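Local coordinates for MHC class I antigen (Ctenopharyngodon idella, PDB 5H5Z), which presents peptides at the cell surface, probably to T cells, as the heavy chain of a class I complex with beta-2-microglobulin, at the interface of chains A and B. Coordinates in Å, arbitrary orientation; residue numbers count along the deposited sequence, not the author numbering. Chains: chain A, MHC class I antigen; chain B, Beta-2-microglobulin.

Contact 1: the interface of chains A and B. Residues chain A 197, 199-200, 227-231, 233, 235; chain B 11-13, 23, 25, 68.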
ATOM      1  N   HIS A 197       8.892  11.349 -16.193  1.00 19.28           N
ATOM      2  CA  HIS A 197       8.826  10.922 -14.804  1.00 20.74           C
ATOM      3  C   HIS A 197       8.171  12.006 -13.955  1.00 21.43           C
ATOM      4  O   HIS A 197       8.626  13.150 -13.955  1.00 22.45           O
ATOM      5  CB  HIS A 197      10.243  10.628 -14.291  1.00 20.43           C
ATOM      6  CG  HIS A 197      10.297  10.199 -12.856  1.00 23.15           C
ATOM      7  ND1 HIS A 197       9.971   8.923 -12.445  1.00 28.07           N
ATOM      8  CD2 HIS A 197      10.660  10.871 -11.739  1.00 22.45           C
ATOM      9  CE1 HIS A 197      10.112   8.836 -11.133  1.00 26.64           C
ATOM     10  NE2 HIS A 197      10.531  10.003 -10.682  1.00 28.28           N
ATOM     11  N   THR A 199       6.858  12.843  -9.986  1.00 20.84           N
ATOM     12  CA  THR A 199       7.026  12.397  -8.599  1.00 20.17           C
ATOM     13  C   THR A 199       6.615  13.449  -7.568  1.00 20.77           C
ATOM     14  O   THR A 199       6.607  14.649  -7.856  1.00 23.11           O
ATOM     15  CB  THR A 199       8.475  11.933  -8.309  1.00 19.07           C
ATOM     16  OG1 THR A 199       8.504  11.175  -7.091  1.00 21.49           O
ATOM     17  CG2 THR A 199       9.444  13.120  -8.196  1.00 20.66           C
ATOM     18  N   GLY A 200       6.282  12.984  -6.366  1.00 20.90           N
ATOM     19  CA  GLY A 200       6.059  13.867  -5.227  1.00 21.75           C
ATOM     20  C   GLY A 200       4.664  14.442  -5.136  1.00 20.88           C
ATOM     21  O   GLY A 200       4.431  15.394  -4.398  1.00 25.10           O
ATOM     22  N   LEU A 227       3.118   4.342  -8.334  1.00 24.05           N
ATOM     23  CA  LEU A 227       4.015   3.793  -7.319  1.00 23.64           C
ATOM     24  C   LEU A 227       4.104   4.699  -6.106  1.00 23.48           C
ATOM     25  O   LEU A 227       4.096   5.922  -6.249  1.00 23.16           O
ATOM     26  CB  LEU A 227       5.419   3.593  -7.886  1.00 25.08           C
ATOM     27  CG  LEU A 227       5.637   2.594  -9.019  1.00 25.73           C
ATOM     28  CD1 LEU A 227       7.042   2.756  -9.576  1.00 27.53           C
ATOM     29  CD2 LEU A 227       5.402   1.161  -8.558  1.00 28.74           C
ATOM     30  N   PRO A 228       4.209   4.101  -4.904  1.00 23.99           N
ATOM     31  CA  PRO A 228       4.333   4.912  -3.702  1.00 23.90           C
ATOM     32  C   PRO A 228       5.756   5.403  -3.466  1.00 23.26           C
ATOM     33  O   PRO A 228       6.725   4.663  -3.680  1.00 26.16           O
ATOM     34  CB  PRO A 228       3.932   3.942  -2.590  1.00 24.01           C
ATOM     35  CG  PRO A 228       4.358   2.607  -3.104  1.00 24.52           C
ATOM     36  CD  PRO A 228       4.133   2.657  -4.591  1.00 24.14           C
ATOM     37  N   ASN A 229       5.879   6.649  -3.028  1.00 24.15           N
ATOM     38  CA  ASN A 229       7.135   7.113  -2.464  1.00 22.63           C
ATOM     39  C   ASN A 229       7.198   6.744  -0.979  1.00 24.49           C
ATOM     40  O   ASN A 229       6.254   6.162  -0.439  1.00 30.76           O
ATOM     41  CB  ASN A 229       7.313   8.615  -2.692  1.00 22.10           C
ATOM     42  CG  ASN A 229       7.738   8.940  -4.114  1.00 23.41           C
ATOM     43  OD1 ASN A 229       8.457   8.161  -4.753  1.00 26.70           O
ATOM     44  ND2 ASN A 229       7.299  10.089  -4.620  1.00 23.69           N
ATOM     45  N   GLU A 230       8.309   7.082  -0.330  1.00 25.69           N
ATOM     46  CA  GLU A 230       8.548   6.737   1.070  1.00 28.47           C
ATOM     47  C   GLU A 230       7.812   7.651   2.053  1.00 29.75           C
ATOM     48  O   GLU A 230       7.688   7.319   3.233  1.00 31.26           O
ATOM     49  CB  GLU A 230      10.055   6.747   1.366  1.00 26.75           C
ATOM     50  CG  GLU A 230      10.667   8.108   1.711  1.00 29.66           C
ATOM     51  CD  GLU A 230      10.794   9.068   0.530  1.00 33.30           C
ATOM     52  OE1 GLU A 230      11.155  10.240   0.766  1.00 32.19           O
ATOM     53  OE2 GLU A 230      10.540   8.675  -0.627  1.00 32.45           O
ATOM     54  N   ASP A 231       7.322   8.786   1.556  1.00 28.23           N
ATOM     55  CA  ASP A 231       6.829   9.874   2.402  1.00 28.54           C
ATOM     56  C   ASP A 231       5.326  10.128   2.279  1.00 26.50           C
ATOM     57  O   ASP A 231       4.829  11.155   2.750  1.00 30.21           O
ATOM     58  CB  ASP A 231       7.609  11.165   2.091  1.00 30.90           C
ATOM     59  CG  ASP A 231       7.405  11.652   0.654  1.00 30.26           C
ATOM     60  OD1 ASP A 231       6.754  10.949  -0.148  1.00 28.38           O
ATOM     61  OD2 ASP A 231       7.895  12.751   0.325  1.00 30.23           O
ATOM     62  N   SER A 233       3.734  10.534  -0.589  1.00 22.56           N
ATOM     63  CA  SER A 233       3.488  11.017  -1.944  1.00 22.15           C
ATOM     64  C   SER A 233       3.597   9.865  -2.934  1.00 21.17           C
ATOM     65  O   SER A 233       3.903   8.732  -2.554  1.00 22.41           O
ATOM     66  CB  SER A 233       4.447  12.156  -2.324  1.00 22.22           C
ATOM     67  OG  SER A 233       5.769  11.682  -2.533  1.00 25.69           O
ATOM     68  N   GLN A 235       4.456   8.543  -7.279  1.00 20.29           N
ATOM     69  CA  GLN A 235       5.135   8.805  -8.545  1.00 20.16           C
ATOM     70  C   GLN A 235       4.574   7.910  -9.641  1.00 21.79           C
ATOM     71  O   GLN A 235       3.926   6.898  -9.358  1.00 22.29           O
ATOM     72  CB  GLN A 235       6.652   8.634  -8.403  1.00 19.88           C
ATOM     73  CG  GLN A 235       7.135   7.219  -8.127  1.00 19.55           C
ATOM     74  CD  GLN A 235       8.624   7.083  -8.361  1.00 20.07           C
ATOM     75  OE1 GLN A 235       9.053   6.653  -9.430  1.00 24.36           O
ATOM     76  NE2 GLN A 235       9.423   7.484  -7.378  1.00 18.53           N
TER
ATOM     77  N   TYR B  11      13.149   1.592  -7.544  1.00 23.77           N
ATOM     78  CA  TYR B  11      13.155   2.918  -8.153  1.00 22.72           C
ATOM     79  C   TYR B  11      13.625   3.957  -7.146  1.00 22.12           C
ATOM     80  O   TYR B  11      13.787   3.666  -5.960  1.00 26.11           O
ATOM     81  CB  TYR B  11      11.757   3.276  -8.689  1.00 22.75           C
ATOM     82  CG  TYR B  11      10.626   3.087  -7.693  1.00 22.33           C
ATOM     83  CD1 TYR B  11      10.070   1.827  -7.468  1.00 21.97           C
ATOM     84  CD2 TYR B  11      10.100   4.176  -6.989  1.00 21.74           C
ATOM     85  CE1 TYR B  11       9.036   1.651  -6.559  1.00 21.32           C
ATOM     86  CE2 TYR B  11       9.058   4.014  -6.082  1.00 22.69           C
ATOM     87  CZ  TYR B  11       8.532   2.747  -5.870  1.00 22.01           C
ATOM     88  OH  TYR B  11       7.504   2.556  -4.979  1.00 24.00           O
ATOM     89  N   SER B  12      13.848   5.170  -7.626  1.00 21.73           N
ATOM     90  CA  SER B  12      14.222   6.278  -6.756  1.00 22.28           C
ATOM     91  C   SER B  12      13.086   7.294  -6.674  1.00 22.23           C
ATOM     92  O   SER B  12      12.278   7.408  -7.603  1.00 21.96           O
ATOM     93  CB  SER B  12      15.506   6.929  -7.262  1.00 20.93           C
ATOM     94  OG  SER B  12      15.408   7.163  -8.655  1.00 23.85           O
ATOM     95  N   HIS B  13      13.018   8.012  -5.554  1.00 23.09           N
ATOM     96  CA  HIS B  13      12.023   9.070  -5.357  1.00 23.78           C
ATOM     97  C   HIS B  13      12.109  10.110  -6.476  1.00 24.07           C
ATOM     98  O   HIS B  13      11.110  10.402  -7.134  1.00 23.75           O
ATOM     99  CB  HIS B  13      12.206   9.724  -3.978  1.00 23.69           C
ATOM    100  CG  HIS B  13      11.175  10.761  -3.646  1.00 25.76           C
ATOM    101  ND1 HIS B  13      10.355  10.667  -2.539  1.00 27.83           N
ATOM    102  CD2 HIS B  13      10.835  11.915  -4.267  1.00 27.48           C
ATOM    103  CE1 HIS B  13       9.556  11.720  -2.495  1.00 28.70           C
ATOM    104  NE2 HIS B  13       9.828  12.493  -3.531  1.00 30.82           N
ATOM    105  N   THR B  23      16.273   9.040  -2.631  1.00 25.61           N
ATOM    106  CA  THR B  23      15.780   7.934  -1.822  1.00 24.04           C
ATOM    107  C   THR B  23      15.606   6.708  -2.711  1.00 22.26           C
ATOM    108  O   THR B  23      14.930   6.759  -3.734  1.00 23.53           O
ATOM    109  CB  THR B  23      14.458   8.289  -1.105  1.00 24.10           C
ATOM    110  OG1 THR B  23      14.657   9.455  -0.296  1.00 25.39           O
ATOM    111  CG2 THR B  23      14.001   7.146  -0.204  1.00 25.90           C
ATOM    112  N   ILE B  25      14.027   3.160  -3.287  1.00 21.48           N
ATOM    113  CA  ILE B  25      12.776   2.542  -2.865  1.00 21.18           C
ATOM    114  C   ILE B  25      12.598   1.171  -3.501  1.00 19.89           C
ATOM    115  O   ILE B  25      12.785   1.000  -4.718  1.00 22.82           O
ATOM    116  CB  ILE B  25      11.561   3.436  -3.221  1.00 20.50           C
ATOM    117  CG1 ILE B  25      11.705   4.826  -2.578  1.00 19.46           C
ATOM    118  CG2 ILE B  25      10.256   2.754  -2.823  1.00 21.45           C
ATOM    119  CD1 ILE B  25      10.778   5.882  -3.147  1.00 23.32           C
ATOM    120  N   SER B  68      12.940   1.463   2.056  1.00 23.43           N
ATOM    121  CA  SER B  68      13.580   2.651   1.498  1.00 23.71           C
ATOM    122  C   SER B  68      14.759   3.088   2.356  1.00 24.64           C
ATOM    123  O   SER B  68      14.835   2.750   3.537  1.00 27.14           O
ATOM    124  CB  SER B  68      12.567   3.797   1.354  1.00 25.85           C
ATOM    125  OG  SER B  68      12.022   4.181   2.610  1.00 28.04           O
TER
HETATM  126  O   HOH W   1      12.197   6.525 -10.252  1.00 31.80           O
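The C1-set immunoglobulin domain of the MHC class I heavy chain meets the C1-set fold of beta-2-microglobulin here, with B:His13, just past strand 7-12, sunk among polar heavy-chain groups. Its CG lies anti to the backbone N (chi1 -176°), which carries the imidazole out to A:Glu230. ND1 donates almost straight (174° at H) to the syn lone pair of the carboxylate oxygen OE2 of A:Glu230, 2.8 Å away and in the ring plane. The A:Asp231 carboxylate stands at the same ring edge, steeply turned, and the two nearby acids may favour a protonated imidazole, although its charge is not seen. Over one face lies the A:Asn229 amide, nearly parallel to the ring, its ND2 displaced toward the rim. The hydroxyl OG1 of A:Thr199 donates to the carbonyl O of B:His13 at 2.7 Å, from above the carbonyl plane.

Beside it, the B:Tyr11 ring receives CD1 of A:Leu227 over its centre, while B:Ile25 backs the opposite face. The phenol OH donates to a lone pair of A:Pro228 O at 2.6 Å. A:Gln235, extended beyond CG, sends NE2 to B:Ser12 O at 2.9 Å.

Behind this shell, A:Asn229 is fixed in rotation: ND2 donates in its amide plane to OG1 of A:Thr199 and OG of A:Ser233, while OD1 accepts from A:Gln235 NE2 at 2.9 Å. A:Ser233 OG in turn donates to the syn lone pair of A:Asp231 OD1, 2.7 Å away, orienting that acid.

Contact 2: the interface of chains A and B. Residues chain A 10, 12, 17-18, 22; chain B 34-36, 55.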
ATOM      1  N   THR A  10      -3.816  -8.788  10.520  1.00 17.70           N
ATOM      2  CA  THR A  10      -3.163 -10.015  10.039  1.00 19.85           C
ATOM      3  C   THR A  10      -2.819 -10.963  11.184  1.00 21.53           C
ATOM      4  O   THR A  10      -2.050 -10.616  12.082  1.00 22.89           O
ATOM      5  CB  THR A  10      -1.878  -9.721   9.239  1.00 20.58           C
ATOM      6  OG1 THR A  10      -2.170  -8.814   8.168  1.00 21.58           O
ATOM      7  CG2 THR A  10      -1.285 -11.020   8.664  1.00 20.13           C
ATOM      8  N   VAL A  12      -1.179 -14.734  12.041  1.00 26.05           N
ATOM      9  CA  VAL A  12      -0.355 -15.819  11.534  1.00 30.27           C
ATOM     10  C   VAL A  12      -0.151 -16.902  12.586  1.00 30.35           C
ATOM     11  O   VAL A  12       0.194 -16.613  13.716  1.00 31.39           O
ATOM     12  CB  VAL A  12       1.019 -15.305  11.094  1.00 31.52           C
ATOM     13  CG1 VAL A  12       1.838 -16.427  10.483  1.00 32.86           C
ATOM     14  CG2 VAL A  12       0.856 -14.157  10.115  1.00 33.77           C
ATOM     15  N   ASP A  17       9.248 -14.792  12.049  1.00 80.61           N
ATOM     16  CA  ASP A  17       9.690 -13.448  11.655  1.00 88.23           C
ATOM     17  C   ASP A  17       8.695 -12.344  12.042  1.00 94.95           C
ATOM     18  O   ASP A  17       9.076 -11.252  12.458  1.00 86.61           O
ATOM     19  CB  ASP A  17       9.981 -13.445  10.140  1.00 89.78           C
ATOM     20  CG  ASP A  17      10.019 -12.050   9.535  1.00 86.79           C
ATOM     21  OD1 ASP A  17      10.999 -11.320   9.782  1.00 92.11           O
ATOM     22  OD2 ASP A  17       9.065 -11.696   8.811  1.00 88.34           O
ATOM     23  N   PHE A  18       7.424 -12.658  11.862  1.00 71.83           N
ATOM     24  CA  PHE A  18       6.276 -11.794  12.152  1.00 54.39           C
ATOM     25  C   PHE A  18       5.526 -12.230  13.421  1.00 47.68           C
ATOM     26  O   PHE A  18       5.574 -13.403  13.799  1.00 50.95           O
ATOM     27  CB  PHE A  18       5.332 -11.709  10.941  1.00 57.20           C
ATOM     28  CG  PHE A  18       5.786 -10.735   9.880  1.00 58.57           C
ATOM     29  CD1 PHE A  18       5.723  -9.359  10.099  1.00 61.52           C
ATOM     30  CD2 PHE A  18       6.272 -11.192   8.657  1.00 56.09           C
ATOM     31  CE1 PHE A  18       6.141  -8.462   9.123  1.00 55.85           C
ATOM     32  CE2 PHE A  18       6.690 -10.300   7.676  1.00 48.74           C
ATOM     33  CZ  PHE A  18       6.625  -8.934   7.908  1.00 50.58           C
ATOM     34  N   THR A  22      -1.061  -8.656  13.880  1.00 21.68           N
ATOM     35  CA  THR A  22      -0.678  -7.300  13.497  1.00 20.43           C
ATOM     36  C   THR A  22      -1.931  -6.535  13.069  1.00 20.69           C
ATOM     37  O   THR A  22      -2.764  -7.060  12.330  1.00 21.96           O
ATOM     38  CB  THR A  22       0.341  -7.303  12.331  1.00 24.94           C
ATOM     39  OG1 THR A  22       1.480  -8.097  12.681  1.00 25.48           O
ATOM     40  CG2 THR A  22       0.806  -5.884  11.997  1.00 25.38           C
TER
ATOM     41  N   PRO B  34       2.675 -13.746   4.396  1.00 26.92           N
ATOM     42  CA  PRO B  34       3.292 -12.451   4.731  1.00 24.56           C
ATOM     43  C   PRO B  34       4.774 -12.461   5.106  1.00 25.66           C
ATOM     44  O   PRO B  34       5.445 -11.443   4.913  1.00 31.20           O
ATOM     45  CB  PRO B  34       2.454 -11.955   5.913  1.00 27.05           C
ATOM     46  CG  PRO B  34       1.892 -13.189   6.532  1.00 27.97           C
ATOM     47  CD  PRO B  34       1.667 -14.146   5.397  1.00 29.14           C
ATOM     48  N   ASP B  35       5.277 -13.572   5.643  1.00 26.89           N
ATOM     49  CA  ASP B  35       6.679 -13.652   6.054  1.00 29.62           C
ATOM     50  C   ASP B  35       7.603 -13.440   4.865  1.00 29.47           C
ATOM     51  O   ASP B  35       7.500 -14.138   3.852  1.00 30.05           O
ATOM     52  CB  ASP B  35       6.985 -14.989   6.726  1.00 41.70           C
ATOM     53  CG  ASP B  35       7.978 -14.854   7.858  1.00 48.10           C
ATOM     54  OD1 ASP B  35       9.156 -14.532   7.589  1.00 58.93           O
ATOM     55  OD2 ASP B  35       7.569 -15.053   9.022  1.00 57.80           O
ATOM     56  N   ILE B  36       8.499 -12.467   4.994  1.00 28.55           N
ATOM     57  CA  ILE B  36       9.364 -12.060   3.887  1.00 25.23           C
ATOM     58  C   ILE B  36      10.613 -11.340   4.405  1.00 28.65           C
ATOM     59  O   ILE B  36      10.603 -10.762   5.498  1.00 29.57           O
ATOM     60  CB  ILE B  36       8.585 -11.174   2.877  1.00 24.35           C
ATOM     61  CG1 ILE B  36       9.288 -11.128   1.512  1.00 23.93           C
ATOM     62  CG2 ILE B  36       8.332  -9.775   3.441  1.00 25.03           C
ATOM     63  CD1 ILE B  36       8.353 -10.826   0.358  1.00 23.74           C
ATOM     64  N   LEU B  55       3.354  -4.097   8.096  1.00 26.25           N
ATOM     65  CA  LEU B  55       2.656  -5.082   7.277  1.00 27.12           C
ATOM     66  C   LEU B  55       1.192  -4.711   7.042  1.00 23.65           C
ATOM     67  O   LEU B  55       0.412  -4.571   7.981  1.00 26.20           O
ATOM     68  CB  LEU B  55       2.769  -6.476   7.905  1.00 28.97           C
ATOM     69  CG  LEU B  55       2.304  -7.677   7.077  1.00 30.34           C
ATOM     70  CD1 LEU B  55       3.250  -7.972   5.917  1.00 32.09           C
ATOM     71  CD2 LEU B  55       2.161  -8.883   7.990  1.00 32.70           C
TER
HETATM   72  O   HOH W   2      -1.958  -6.171   9.077  1.00 26.11           O
HETATM   73  O   HOH W   3      12.675 -11.058   7.674  1.00 51.77           O
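Strands 3-13 and 21-27 of the heavy chain, together with the loop joining them, face two loop segments of beta-2-microglobulin: B:Pro34 and B:Asp35, leading into strand 36-42, and B:Leu55, just before strand 56-57. The strands belong to the sheet that floors the peptide-binding platform of class I molecules, and the contact lies on its underside.

A:Phe18 is the central side chain. Its CG is anti to the carbonyl carbon (chi1 -81°), so the ring projects from the loop between the two partner segments. B:Leu55 lies over one face, with CD2 4.1 Å above the plane and displaced toward the rim; its other methyl, CD1, is 4.0 Å from CZ of A:Phe18. At the ring edge, in plane, sits CA of B:Asp35, 3.6 Å from CD2 of the phenylalanine. B:Leu55, its CG anti to the backbone N (chi1 -170°), also crosses A:Thr10 at about a right angle, so that CD2 approaches the threonine methyl CG2. Farther along strand 3-13, A:Val12 CG2 and B:Pro34 CG meet tip to tip at 3.9 Å.

Water joins the polar groups at the margins. One molecule lies 2.8 Å from the hydroxyl OG1 of A:Thr10 and 3.1 Å from the carbonyl O of B:Leu55. Another connects the carboxylate OD1 of A:Asp17 with the carbonyl O of B:Ile36, although A:Asp17 is poorly ordered and its placement against B:Asp35 is uncertain. Through this largely apolar seat, beta-2-microglobulin probably supports the peptide-binding platform from below and steadies the strands of its floor.

About 24 Å separates the centres of contact 1 and contact 2, which have no residue in common. They engage different parts of the heavy chain, its immunoglobulin domain in contact 1 and the underside of the peptide-binding platform in contact 2, while a single beta-2-microglobulin domain spans both. Within that domain no strand is shared: contact 1 draws on strands 7-12, 22-29 and 63-71, contact 2 on the start of strand 36-42. Bound at both places, the light chain would help set the platform's position relative to the membrane-proximal domain, a plausible route by which beta-2-microglobulin influences which peptides are presented.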